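Local coordinates for Serine/threonine-protein kinase Tel1 (Chaetomium thermophilum, PDB 6SKY), which probably phosphorylates serine and threonine residues followed by glutamine to activate checkpoint signalling after DNA damage, and here holds an ATP analogue with magnesium, at residues N2765-H2770 / V2776-G2781; I2621-F2626 / I2646-V2651; L2758-G2763 / V2792-P2797; R2642-R2647 / Y2742-A2747. All blocks are in the same frame, centred on the assembly; numbering follows the deposited sequence.

Interaction 1 of 4, residues N2765-H2770 / V2776-G2781; sequences NILLDH and VHIDLG. With AGS (phosphothiophosphoric acid-adenylate ester), chain C.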
# COMPACT_ATOMS: atom_id res chain seq x y z
N ASN A 2765 -19.73 13.77 -33.98
CA ASN A 2765 -20.27 13.67 -32.64
C ASN A 2765 -19.40 14.36 -31.61
O ASN A 2765 -19.71 14.31 -30.43
CB ASN A 2765 -20.43 12.21 -32.25
CG ASN A 2765 -21.63 11.57 -32.88
OD1 ASN A 2765 -22.59 12.23 -33.21
ND2 ASN A 2765 -21.57 10.27 -33.06
N ILE A 2766 -18.31 14.99 -32.04
CA ILE A 2766 -17.35 15.63 -31.15
C ILE A 2766 -17.27 17.09 -31.57
O ILE A 2766 -16.98 17.39 -32.73
CB ILE A 2766 -15.98 14.95 -31.23
CG1 ILE A 2766 -16.12 13.46 -30.96
CG2 ILE A 2766 -15.02 15.57 -30.25
CD1 ILE A 2766 -14.89 12.68 -31.24
N LEU A 2767 -17.52 17.99 -30.63
CA LEU A 2767 -17.53 19.42 -30.86
C LEU A 2767 -16.38 20.06 -30.11
O LEU A 2767 -16.07 19.66 -28.99
CB LEU A 2767 -18.85 20.04 -30.41
CG LEU A 2767 -20.14 19.36 -30.82
CD1 LEU A 2767 -21.29 20.00 -30.11
CD2 LEU A 2767 -20.34 19.45 -32.29
N LEU A 2768 -15.76 21.05 -30.71
CA LEU A 2768 -14.67 21.81 -30.11
C LEU A 2768 -15.21 23.16 -29.68
O LEU A 2768 -15.68 23.93 -30.51
CB LEU A 2768 -13.53 22.00 -31.09
CG LEU A 2768 -12.93 20.74 -31.69
CD1 LEU A 2768 -12.10 21.10 -32.88
CD2 LEU A 2768 -12.11 20.07 -30.64
N ASP A 2769 -15.14 23.44 -28.38
CA ASP A 2769 -15.56 24.72 -27.84
C ASP A 2769 -14.42 25.71 -28.01
O ASP A 2769 -13.40 25.61 -27.33
CB ASP A 2769 -15.94 24.55 -26.37
CG ASP A 2769 -16.52 25.80 -25.77
OD1 ASP A 2769 -16.85 26.73 -26.51
OD2 ASP A 2769 -16.64 25.85 -24.54
N HIS A 2770 -14.58 26.67 -28.91
CA HIS A 2770 -13.51 27.62 -29.17
C HIS A 2770 -13.58 28.86 -28.30
O HIS A 2770 -13.07 29.91 -28.69
CB HIS A 2770 -13.47 27.99 -30.65
CG HIS A 2770 -14.71 28.64 -31.16
ND1 HIS A 2770 -15.35 28.21 -32.30
CD2 HIS A 2770 -15.42 29.71 -30.72
CE1 HIS A 2770 -16.40 28.97 -32.53
NE2 HIS A 2770 -16.47 29.88 -31.58
N VAL A 2776 -16.87 18.56 -26.45
CA VAL A 2776 -18.21 18.15 -26.07
C VAL A 2776 -18.57 16.93 -26.89
O VAL A 2776 -18.41 16.94 -28.11
CB VAL A 2776 -19.24 19.28 -26.28
CG1 VAL A 2776 -20.52 18.98 -25.55
CG2 VAL A 2776 -18.67 20.60 -25.83
N HIS A 2777 -19.03 15.89 -26.24
CA HIS A 2777 -19.48 14.68 -26.91
C HIS A 2777 -21.00 14.65 -26.89
O HIS A 2777 -21.62 14.79 -25.84
CB HIS A 2777 -18.89 13.44 -26.26
CG HIS A 2777 -17.47 13.19 -26.65
ND1 HIS A 2777 -17.09 12.08 -27.37
CD2 HIS A 2777 -16.35 13.91 -26.44
CE1 HIS A 2777 -15.79 12.12 -27.58
NE2 HIS A 2777 -15.32 13.22 -27.02
N ILE A 2778 -21.59 14.48 -28.07
CA ILE A 2778 -23.03 14.45 -28.24
C ILE A 2778 -23.38 13.09 -28.84
O ILE A 2778 -22.51 12.30 -29.17
CB ILE A 2778 -23.52 15.60 -29.13
CG1 ILE A 2778 -22.91 15.49 -30.52
CG2 ILE A 2778 -23.12 16.91 -28.55
CD1 ILE A 2778 -23.26 16.60 -31.40
N ASP A 2779 -24.68 12.82 -28.94
CA ASP A 2779 -25.17 11.63 -29.63
C ASP A 2779 -24.66 10.36 -28.94
O ASP A 2779 -24.00 9.51 -29.53
CB ASP A 2779 -24.77 11.69 -31.10
CG ASP A 2779 -25.50 10.70 -31.99
OD1 ASP A 2779 -25.58 9.50 -31.65
OD2 ASP A 2779 -25.97 11.13 -33.06
N LEU A 2780 -25.00 10.24 -27.66
CA LEU A 2780 -24.41 9.24 -26.78
C LEU A 2780 -25.25 7.97 -26.67
O LEU A 2780 -25.24 7.31 -25.64
CB LEU A 2780 -24.20 9.83 -25.38
CG LEU A 2780 -23.26 11.02 -25.23
CD1 LEU A 2780 -23.29 11.49 -23.81
CD2 LEU A 2780 -21.86 10.65 -25.61
N GLY A 2781 -25.96 7.60 -27.73
CA GLY A 2781 -26.92 6.53 -27.63
C GLY A 2781 -26.39 5.13 -27.85
O GLY A 2781 -27.01 4.16 -27.40
PG AGS C . -24.86 11.79 -39.86
S1G AGS C . -22.97 11.32 -39.77
O2G AGS C . -25.60 11.30 -38.58
O3G AGS C . -25.50 11.11 -41.10
PB AGS C . -24.82 14.23 -38.72
O1B AGS C . -23.90 13.59 -37.78
O2B AGS C . -24.36 15.57 -39.29
O3B AGS C . -25.05 13.32 -39.98
PA AGS C . -26.80 15.93 -37.90
O1A AGS C . -27.73 16.19 -39.00
O2A AGS C . -27.42 16.04 -36.50
O3A AGS C . -26.20 14.48 -37.99
O5' AGS C . -25.61 16.93 -38.06
C5' AGS C . -25.86 18.33 -37.93
C4' AGS C . -24.56 19.08 -37.79
O4' AGS C . -24.60 19.86 -36.58
C3' AGS C . -23.32 18.21 -37.67
O3' AGS C . -22.19 18.86 -38.22
C2' AGS C . -23.18 18.00 -36.17
O2' AGS C . -21.82 17.85 -35.79
C1' AGS C . -23.74 19.31 -35.60
N9 AGS C . -24.50 19.13 -34.38
C8 AGS C . -25.34 18.09 -34.07
N7 AGS C . -25.90 18.19 -32.90
C5 AGS C . -25.40 19.37 -32.39
C6 AGS C . -25.60 20.04 -31.17
N6 AGS C . -26.41 19.60 -30.20
N1 AGS C . -24.95 21.20 -30.98
C2 AGS C . -24.14 21.65 -31.94
N3 AGS C . -23.87 21.11 -33.13
C4 AGS C . -24.53 19.96 -33.29

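Interaction 2 of 4, residues I2621-F2626 / I2646-V2651; sequences IMEQVF and IRTYKV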
# COMPACT_ATOMS: atom_id res chain seq x y z
N ILE A 2621 -31.52 9.28 -22.14
CA ILE A 2621 -31.17 8.39 -21.04
C ILE A 2621 -29.66 8.33 -20.85
O ILE A 2621 -29.16 8.41 -19.72
CB ILE A 2621 -31.76 6.99 -21.28
CG1 ILE A 2621 -33.27 7.01 -21.16
CG2 ILE A 2621 -31.20 6.02 -20.31
CD1 ILE A 2621 -33.73 7.20 -19.77
N MET A 2622 -28.91 8.20 -21.94
CA MET A 2622 -27.47 8.08 -21.78
C MET A 2622 -26.83 9.40 -21.38
O MET A 2622 -25.85 9.40 -20.64
CB MET A 2622 -26.85 7.54 -23.06
CG MET A 2622 -27.12 6.07 -23.26
SD MET A 2622 -27.10 5.14 -21.71
CE MET A 2622 -25.36 5.19 -21.30
N GLU A 2623 -27.37 10.53 -21.84
CA GLU A 2623 -26.87 11.81 -21.35
C GLU A 2623 -27.08 11.93 -19.85
O GLU A 2623 -26.20 12.42 -19.13
CB GLU A 2623 -27.57 12.94 -22.10
CG GLU A 2623 -27.17 14.33 -21.65
CD GLU A 2623 -25.71 14.62 -21.88
OE1 GLU A 2623 -25.18 14.21 -22.92
OE2 GLU A 2623 -25.08 15.25 -21.01
N GLN A 2624 -28.22 11.45 -19.35
CA GLN A 2624 -28.46 11.48 -17.91
C GLN A 2624 -27.50 10.58 -17.14
O GLN A 2624 -27.00 10.95 -16.08
CB GLN A 2624 -29.90 11.08 -17.63
CG GLN A 2624 -30.26 11.05 -16.18
CD GLN A 2624 -31.47 10.19 -15.93
OE1 GLN A 2624 -32.06 10.23 -14.86
NE2 GLN A 2624 -31.84 9.41 -16.93
N VAL A 2625 -27.23 9.39 -17.68
CA VAL A 2625 -26.30 8.47 -17.02
C VAL A 2625 -24.90 9.05 -16.96
O VAL A 2625 -24.22 8.99 -15.92
CB VAL A 2625 -26.32 7.11 -17.74
CG1 VAL A 2625 -25.08 6.33 -17.42
CG2 VAL A 2625 -27.54 6.34 -17.36
N PHE A 2626 -24.44 9.63 -18.07
CA PHE A 2626 -23.12 10.24 -18.11
C PHE A 2626 -23.02 11.42 -17.16
O PHE A 2626 -21.99 11.61 -16.50
CB PHE A 2626 -22.78 10.66 -19.53
CG PHE A 2626 -22.15 9.58 -20.35
CD1 PHE A 2626 -22.92 8.64 -20.99
CD2 PHE A 2626 -20.78 9.50 -20.48
CE1 PHE A 2626 -22.35 7.65 -21.74
CE2 PHE A 2626 -20.20 8.51 -21.23
CZ PHE A 2626 -20.99 7.59 -21.86
N ILE A 2646 -17.42 16.04 -17.55
CA ILE A 2646 -17.85 16.14 -18.93
C ILE A 2646 -18.78 17.33 -19.07
O ILE A 2646 -19.37 17.81 -18.10
CB ILE A 2646 -18.53 14.85 -19.44
CG1 ILE A 2646 -19.93 14.72 -18.86
CG2 ILE A 2646 -17.71 13.65 -19.08
CD1 ILE A 2646 -20.80 13.82 -19.67
N ARG A 2647 -18.89 17.81 -20.30
CA ARG A 2647 -19.81 18.87 -20.65
C ARG A 2647 -21.13 18.25 -21.09
O ARG A 2647 -21.14 17.30 -21.88
CB ARG A 2647 -19.24 19.73 -21.77
CG ARG A 2647 -18.10 20.62 -21.35
CD ARG A 2647 -18.62 21.93 -20.80
NE ARG A 2647 -19.56 22.54 -21.72
CZ ARG A 2647 -19.22 23.37 -22.70
NH1 ARG A 2647 -20.14 23.87 -23.50
NH2 ARG A 2647 -17.95 23.70 -22.88
N THR A 2648 -22.22 18.77 -20.57
CA THR A 2648 -23.54 18.22 -20.84
C THR A 2648 -24.30 19.09 -21.83
O THR A 2648 -23.97 20.25 -22.05
CB THR A 2648 -24.34 18.09 -19.54
OG1 THR A 2648 -24.31 19.34 -18.84
CG2 THR A 2648 -23.73 17.04 -18.65
N TYR A 2649 -25.32 18.50 -22.44
CA TYR A 2649 -26.29 19.25 -23.21
C TYR A 2649 -27.66 18.69 -22.85
O TYR A 2649 -27.79 17.85 -21.96
CB TYR A 2649 -25.97 19.23 -24.71
CG TYR A 2649 -26.16 17.93 -25.44
CD1 TYR A 2649 -26.88 17.88 -26.61
CD2 TYR A 2649 -25.57 16.76 -25.00
CE1 TYR A 2649 -27.05 16.72 -27.29
CE2 TYR A 2649 -25.74 15.59 -25.68
CZ TYR A 2649 -26.48 15.58 -26.83
OH TYR A 2649 -26.65 14.42 -27.53
N LYS A 2650 -28.70 19.16 -23.53
CA LYS A 2650 -30.06 18.81 -23.16
C LYS A 2650 -30.78 18.22 -24.36
O LYS A 2650 -30.90 18.88 -25.40
CB LYS A 2650 -30.81 20.03 -22.64
CG LYS A 2650 -32.26 19.75 -22.38
CD LYS A 2650 -32.63 20.15 -20.99
CE LYS A 2650 -34.12 20.06 -20.81
NZ LYS A 2650 -34.56 20.93 -19.69
N VAL A 2651 -31.25 17.00 -24.21
CA VAL A 2651 -32.10 16.35 -25.20
C VAL A 2651 -33.50 16.27 -24.63
O VAL A 2651 -33.68 15.91 -23.47
CB VAL A 2651 -31.58 14.94 -25.56
CG1 VAL A 2651 -32.23 14.46 -26.82
CG2 VAL A 2651 -30.09 14.95 -25.72

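Interaction 3 of 4, residues L2758-G2763 / V2792-P2797; sequences LGDRHG and VPELVP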
# COMPACT_ATOMS: atom_id res chain seq x y z
N LEU A 2758 -19.00 3.39 -24.63
CA LEU A 2758 -19.49 4.40 -25.55
C LEU A 2758 -18.87 4.25 -26.93
O LEU A 2758 -17.65 4.16 -27.07
CB LEU A 2758 -19.19 5.78 -24.99
CG LEU A 2758 -19.55 7.00 -25.83
CD1 LEU A 2758 -21.04 7.08 -26.00
CD2 LEU A 2758 -19.03 8.25 -25.17
N GLY A 2759 -19.71 4.21 -27.95
CA GLY A 2759 -19.25 4.07 -29.32
C GLY A 2759 -19.84 5.12 -30.22
O GLY A 2759 -20.50 6.04 -29.74
N ASP A 2760 -19.61 5.00 -31.53
CA ASP A 2760 -20.07 5.98 -32.52
C ASP A 2760 -19.35 7.31 -32.36
O ASP A 2760 -19.94 8.37 -32.52
CB ASP A 2760 -21.59 6.16 -32.44
CG ASP A 2760 -22.16 6.84 -33.65
OD1 ASP A 2760 -21.74 6.52 -34.78
OD2 ASP A 2760 -23.04 7.70 -33.47
N ARG A 2761 -18.06 7.25 -32.06
CA ARG A 2761 -17.26 8.44 -31.75
C ARG A 2761 -16.54 8.95 -32.99
O ARG A 2761 -15.33 9.07 -33.02
CB ARG A 2761 -16.27 8.13 -30.64
CG ARG A 2761 -16.87 7.80 -29.30
CD ARG A 2761 -17.59 8.97 -28.73
NE ARG A 2761 -19.02 8.89 -28.97
CZ ARG A 2761 -19.82 9.94 -29.07
NH1 ARG A 2761 -21.11 9.77 -29.28
NH2 ARG A 2761 -19.34 11.15 -28.95
N HIS A 2762 -17.30 9.27 -34.03
CA HIS A 2762 -16.70 9.83 -35.23
C HIS A 2762 -16.64 11.35 -35.11
O HIS A 2762 -16.98 11.93 -34.08
CB HIS A 2762 -17.44 9.37 -36.48
CG HIS A 2762 -18.90 9.65 -36.46
ND1 HIS A 2762 -19.45 10.79 -37.01
CD2 HIS A 2762 -19.94 8.93 -35.97
CE1 HIS A 2762 -20.76 10.77 -36.85
NE2 HIS A 2762 -21.08 9.65 -36.22
N GLY A 2763 -16.21 12.00 -36.17
CA GLY A 2763 -15.92 13.42 -36.08
C GLY A 2763 -17.11 14.33 -36.03
O GLY A 2763 -16.93 15.52 -35.77
N VAL A 2792 -19.14 -3.55 -39.76
CA VAL A 2792 -17.71 -3.28 -39.63
C VAL A 2792 -17.48 -2.79 -38.21
O VAL A 2792 -17.66 -1.60 -37.93
CB VAL A 2792 -17.24 -2.25 -40.66
CG1 VAL A 2792 -15.74 -2.30 -40.79
CG2 VAL A 2792 -17.89 -2.50 -41.98
N PRO A 2793 -17.08 -3.66 -37.29
CA PRO A 2793 -17.13 -3.31 -35.87
C PRO A 2793 -16.19 -2.17 -35.49
O PRO A 2793 -15.21 -1.89 -36.17
CB PRO A 2793 -16.70 -4.61 -35.18
CG PRO A 2793 -16.85 -5.66 -36.20
CD PRO A 2793 -16.58 -5.02 -37.50
N GLU A 2794 -16.53 -1.51 -34.39
CA GLU A 2794 -15.69 -0.48 -33.78
C GLU A 2794 -14.95 -1.12 -32.62
O GLU A 2794 -15.49 -1.27 -31.53
CB GLU A 2794 -16.52 0.70 -33.31
CG GLU A 2794 -17.23 1.46 -34.41
CD GLU A 2794 -18.20 2.49 -33.88
OE1 GLU A 2794 -18.32 2.62 -32.64
OE2 GLU A 2794 -18.85 3.18 -34.69
N LEU A 2795 -13.69 -1.50 -32.86
CA LEU A 2795 -12.92 -2.28 -31.90
C LEU A 2795 -11.84 -1.45 -31.21
O LEU A 2795 -10.75 -1.94 -30.94
CB LEU A 2795 -12.30 -3.48 -32.60
CG LEU A 2795 -13.27 -4.42 -33.32
CD1 LEU A 2795 -12.51 -5.44 -34.13
CD2 LEU A 2795 -14.20 -5.10 -32.35
N VAL A 2796 -12.14 -0.19 -30.92
CA VAL A 2796 -11.22 0.67 -30.17
C VAL A 2796 -11.94 1.12 -28.91
O VAL A 2796 -13.16 1.28 -28.92
CB VAL A 2796 -10.76 1.87 -31.00
CG1 VAL A 2796 -9.77 1.44 -32.04
CG2 VAL A 2796 -11.94 2.55 -31.64
N PRO A 2797 -11.23 1.34 -27.80
CA PRO A 2797 -11.92 1.78 -26.58
C PRO A 2797 -12.41 3.21 -26.64
O PRO A 2797 -13.43 3.53 -26.01
CB PRO A 2797 -10.86 1.59 -25.50
CG PRO A 2797 -9.59 1.64 -26.21
CD PRO A 2797 -9.81 1.07 -27.55

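Interaction 4 of 4, residues R2642-R2647 / Y2742-A2747; sequences RNLGIR and YTRTTA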
# COMPACT_ATOMS: atom_id res chain seq x y z
N ARG A 2642 -8.67 18.99 -10.43
CA ARG A 2642 -8.48 19.26 -11.85
C ARG A 2642 -9.77 19.53 -12.59
O ARG A 2642 -9.74 19.67 -13.81
CB ARG A 2642 -7.76 18.08 -12.50
CG ARG A 2642 -6.37 17.91 -12.02
CD ARG A 2642 -5.86 16.54 -12.29
NE ARG A 2642 -4.45 16.44 -11.92
CZ ARG A 2642 -4.02 16.26 -10.68
NH1 ARG A 2642 -2.72 16.19 -10.45
NH2 ARG A 2642 -4.87 16.15 -9.69
N ASN A 2643 -10.90 19.59 -11.89
CA ASN A 2643 -12.20 19.81 -12.50
C ASN A 2643 -12.47 18.82 -13.62
O ASN A 2643 -13.00 19.16 -14.67
CB ASN A 2643 -12.34 21.24 -13.02
CG ASN A 2643 -11.91 22.27 -12.02
OD1 ASN A 2643 -11.19 23.20 -12.35
ND2 ASN A 2643 -12.35 22.10 -10.78
N LEU A 2644 -12.10 17.56 -13.39
CA LEU A 2644 -12.34 16.53 -14.39
C LEU A 2644 -13.82 16.20 -14.41
O LEU A 2644 -14.41 15.87 -13.38
CB LEU A 2644 -11.51 15.29 -14.10
CG LEU A 2644 -10.02 15.39 -14.38
CD1 LEU A 2644 -9.30 14.19 -13.85
CD2 LEU A 2644 -9.78 15.51 -15.84
N GLY A 2645 -14.42 16.31 -15.58
CA GLY A 2645 -15.83 16.05 -15.76
C GLY A 2645 -16.14 16.18 -17.23
O GLY A 2645 -15.26 16.41 -18.06
N ILE A 2646 -17.42 16.04 -17.55
CA ILE A 2646 -17.85 16.14 -18.93
C ILE A 2646 -18.78 17.33 -19.07
O ILE A 2646 -19.37 17.81 -18.10
CB ILE A 2646 -18.53 14.85 -19.44
CG1 ILE A 2646 -19.93 14.72 -18.86
CG2 ILE A 2646 -17.71 13.65 -19.08
CD1 ILE A 2646 -20.80 13.82 -19.67
N ARG A 2647 -18.89 17.81 -20.30
CA ARG A 2647 -19.81 18.87 -20.65
C ARG A 2647 -21.13 18.25 -21.09
O ARG A 2647 -21.14 17.30 -21.88
CB ARG A 2647 -19.24 19.73 -21.77
CG ARG A 2647 -18.10 20.62 -21.35
CD ARG A 2647 -18.62 21.93 -20.80
NE ARG A 2647 -19.56 22.54 -21.72
CZ ARG A 2647 -19.22 23.37 -22.70
NH1 ARG A 2647 -20.14 23.87 -23.50
NH2 ARG A 2647 -17.95 23.70 -22.88
N TYR A 2742 -8.51 21.23 -23.14
CA TYR A 2742 -8.73 20.22 -24.16
C TYR A 2742 -8.22 18.86 -23.71
O TYR A 2742 -8.93 17.86 -23.79
CB TYR A 2742 -8.06 20.65 -25.46
CG TYR A 2742 -7.97 19.61 -26.53
CD1 TYR A 2742 -6.83 18.85 -26.68
CD2 TYR A 2742 -9.01 19.39 -27.40
CE1 TYR A 2742 -6.74 17.91 -27.64
CE2 TYR A 2742 -8.92 18.45 -28.36
CZ TYR A 2742 -7.78 17.72 -28.48
OH TYR A 2742 -7.68 16.77 -29.45
N THR A 2743 -6.97 18.80 -23.24
CA THR A 2743 -6.39 17.51 -22.86
C THR A 2743 -7.15 16.88 -21.69
O THR A 2743 -7.40 15.68 -21.69
CB THR A 2743 -4.92 17.68 -22.50
OG1 THR A 2743 -4.28 18.46 -23.51
CG2 THR A 2743 -4.25 16.36 -22.45
N ARG A 2744 -7.54 17.68 -20.71
CA ARG A 2744 -8.23 17.14 -19.55
C ARG A 2744 -9.62 16.63 -19.89
O ARG A 2744 -10.03 15.56 -19.43
CB ARG A 2744 -8.33 18.18 -18.46
CG ARG A 2744 -7.09 18.36 -17.66
CD ARG A 2744 -7.27 19.51 -16.74
NE ARG A 2744 -6.11 19.71 -15.90
CZ ARG A 2744 -6.00 20.72 -15.04
NH1 ARG A 2744 -4.92 20.84 -14.30
NH2 ARG A 2744 -6.97 21.60 -14.94
N THR A 2745 -10.40 17.39 -20.66
CA THR A 2745 -11.73 16.92 -21.01
C THR A 2745 -11.67 15.71 -21.93
O THR A 2745 -12.51 14.81 -21.81
CB THR A 2745 -12.54 18.04 -21.64
OG1 THR A 2745 -11.78 18.66 -22.67
CG2 THR A 2745 -12.88 19.06 -20.62
N THR A 2746 -10.67 15.63 -22.80
CA THR A 2746 -10.50 14.44 -23.62
C THR A 2746 -10.17 13.23 -22.77
O THR A 2746 -10.70 12.14 -23.00
CB THR A 2746 -9.42 14.68 -24.66
OG1 THR A 2746 -9.75 15.86 -25.39
CG2 THR A 2746 -9.35 13.55 -25.62
N ALA A 2747 -9.30 13.39 -21.77
CA ALA A 2747 -8.97 12.27 -20.89
C ALA A 2747 -10.18 11.78 -20.12
O ALA A 2747 -10.42 10.57 -20.01
CB ALA A 2747 -7.86 12.68 -19.94

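Interaction 1 of 4, residues N2765-H2770 / V2776-G2781
Ile2778 sets CG1 between its backbone N and carbonyl carbon (chi1 61°), which lays CG1 3.4 Å from Asn2765 O and sends CD1 on to the adenine of the bound ATP analogue. Leu2767, with CG beside its backbone N (chi1 -47°), brings CD1 to 3.9 Å from Ile2778 CG2. The two branched chains cross at about a right angle and cover the same face of the adenine, Leu2767 CD1 lying 3.8 Å from AGS C2 while Ile2778 CD1 sits by N7. Antiparallel pairing fixes both: Leu2767 and Val2776 form a hydrogen-bonded pair, Leu2767 N to Val2776 O and Val2776 N to Leu2767 O each 2.9 Å. Beyond it a nearly straight bond (174°) runs 3.0 Å from Ile2778 N to Asn2765 O. The intervening pair, Ile2766 and His2777, is non-hydrogen-bonded; Ile2766 CG1 makes a CH-pi contact over one face of the imidazole, 4.0 Å from its centroid, while Arg2761 holds His2777 ND1. At the open end of the hairpin Asn2765 OD1 lies 3.1 Å from Asp2779 CB, amide and carboxylate both belonging to the magnesium site. Asp2760 O takes the Asn2765 amide, and Arg2856 pairs with Asp2779 OD1. This is the hairpin between catalytic and activation loops in the PI3K-like kinase fold, Asp2779-Leu2780-Gly2781 matching the DFG position of protein kinases.

Interaction 2 of 4, residues I2621-F2626 / I2646-V2651
Glu2623 meets Thr2648 and Tyr2649 where helix 2616-2632, which occupies the position of helix C of protein kinases, packs against the irregular chain leading into strand 2651-2655. The glutamate splits its carboxylate between two neighbours. OE1 lies 3.1 Å from Tyr2649 CE2, at the edge of the ring and near its plane, with carboxylate and ring 78° apart; OE2 is 3.3 Å from Thr2648 CG2. These are carbon contacts at the oxygens, set up by a side chain that leaves the helix with CG anti to N (chi1 178°) and bends at chi2 (63°), so that CG also passes 3.6 Å from Tyr2649 O. One turn further along the helix the contact becomes apolar: Phe2626 CB touches Ile2646 CD1 at 3.7 Å. In the next shell, Leu2780 packs on Glu2623 and on Phe2626, Ala2627 touches Thr2648 and Ser2630 touches Ile2646, continuing the same helix surface. Tyr2649 carries the contact on toward the nucleotide, its ring also resting on Ile2661 and Glu2662 and touching the bound ATP analogue. Its hydroxyl OH is hydrogen-bonded to the backbone N of Asp2779, a residue of the magnesium site.

Interaction 3 of 4, residues L2758-G2763 / V2792-P2797
The carboxylate of Glu2794 meets the backbone of Asp2760 through OE1, which uses its syn lone pair to accept Asp2760 N at 2.9 Å in a nearly straight bond (171°). Two other flat groups of segment 2758-2763 are engaged at their edges by its own chain: Gly2759 O lies in the plane of the Arg2761 guanidinium and takes a weak bond from NE at 3.3 Å, and Asp2760 OD1 lies in the plane of the His2762 ring. Glu2794 keeps CG beside its backbone N (chi1 -64°) and is extended beyond it, so that its carboxylate reaches across to the other loop; apart from this group the two segments touch little. OE1 also sits 3.7 Å from Gly2759 CA, while OE2 stays 4.4 Å from Asp2760 OD1, two acidic groups near each other but not touching. The bond holds the chain one residue before a bend: Arg2761 centres an inverse gamma turn, with a weak bond from His2762 N to Asp2760 O. Arg2761 then ties this loop to the nucleotide-site hairpin, NH1 being hydrogen-bonded to Ile2778 O. Elsewhere in segment 2792-2797, Pro2797 packs on helix 2916-2927, while Pro2793 and Leu2795 lie against Arg2314 of the second subunit. The Asp-Arg-His sequence at 2760-2762 is the signature of the catalytic loop of PI3K-like kinases, and the Pro-Glu-Leu-Val-Pro segment belongs to the activation loop, so the single glutamate bond links the two loops that flank the magnesium-nucleotide site.

Interaction 4 of 4, residues R2642-R2647 / Y2742-A2747
Arg2642 and Arg2744 meet stem over face. The Arg2744 chain, extended from CG to NE, puts its guanidinium beneath the stem of Arg2642, whose CB sits 4.0 Å above the plane and over its centre. The two arginines cross at about a right angle with guanidinium planes 62° apart, and Arg2642 NE remains 5.0 Å from Arg2744 NH1. Negative partners lie outside: Arg2642 forms salt bridges with Glu2638 and Asp1928, and Arg2744 has a long, weak ion pair with Asp1926. Polar approaches are looser, Arg2744 NH2 coming only within 3.6 Å of Arg2642 O. Leu2644 CD2 supplies the apolar contact, 4.0 Å from Arg2744 CB, and also lies 3.6 Å from the carbonyl Arg2744 O. Gly2645 O faces Thr2745 CG2 at 4.4 Å. Within the helix, Tyr2742 O accepts both Thr2746 N and, at 2.7 Å, Thr2746 OG1, from opposite faces of its carbonyl plane. Asn2643, with positive phi, closes helix 2637-2641 in a Schellman motif, and the chain then runs over helix 2732-2755. Helix 2816-2828 meets Arg2642 and Leu2644, and strand 2775-2777 lies against Tyr2742, Thr2746 and Arg2647.

In the fold
Interactions 1, 2 and 3 are mostly buried and gather round the nucleotide and magnesium, whereas interaction 4 is partly buried and away from the site. Their chemistry differs: paired strands in 1, carboxylate against ring edge and methyl in 2, one backbone-to-carboxylate hydrogen bond in 3, and arginine stems with a leucine in 4. Interactions 2 and 4 share Ile2646 and Arg2647, so one connecting chain rests on helix 2616-2632 at one end and on helix 2732-2755 at the other. Arg2647 in turn forms a salt bridge with Asp2769 of the hairpin. Interaction 1 is nested inside the loop that interaction 3 closes, and Phe2626 packs on Leu2758 between 2 and 3.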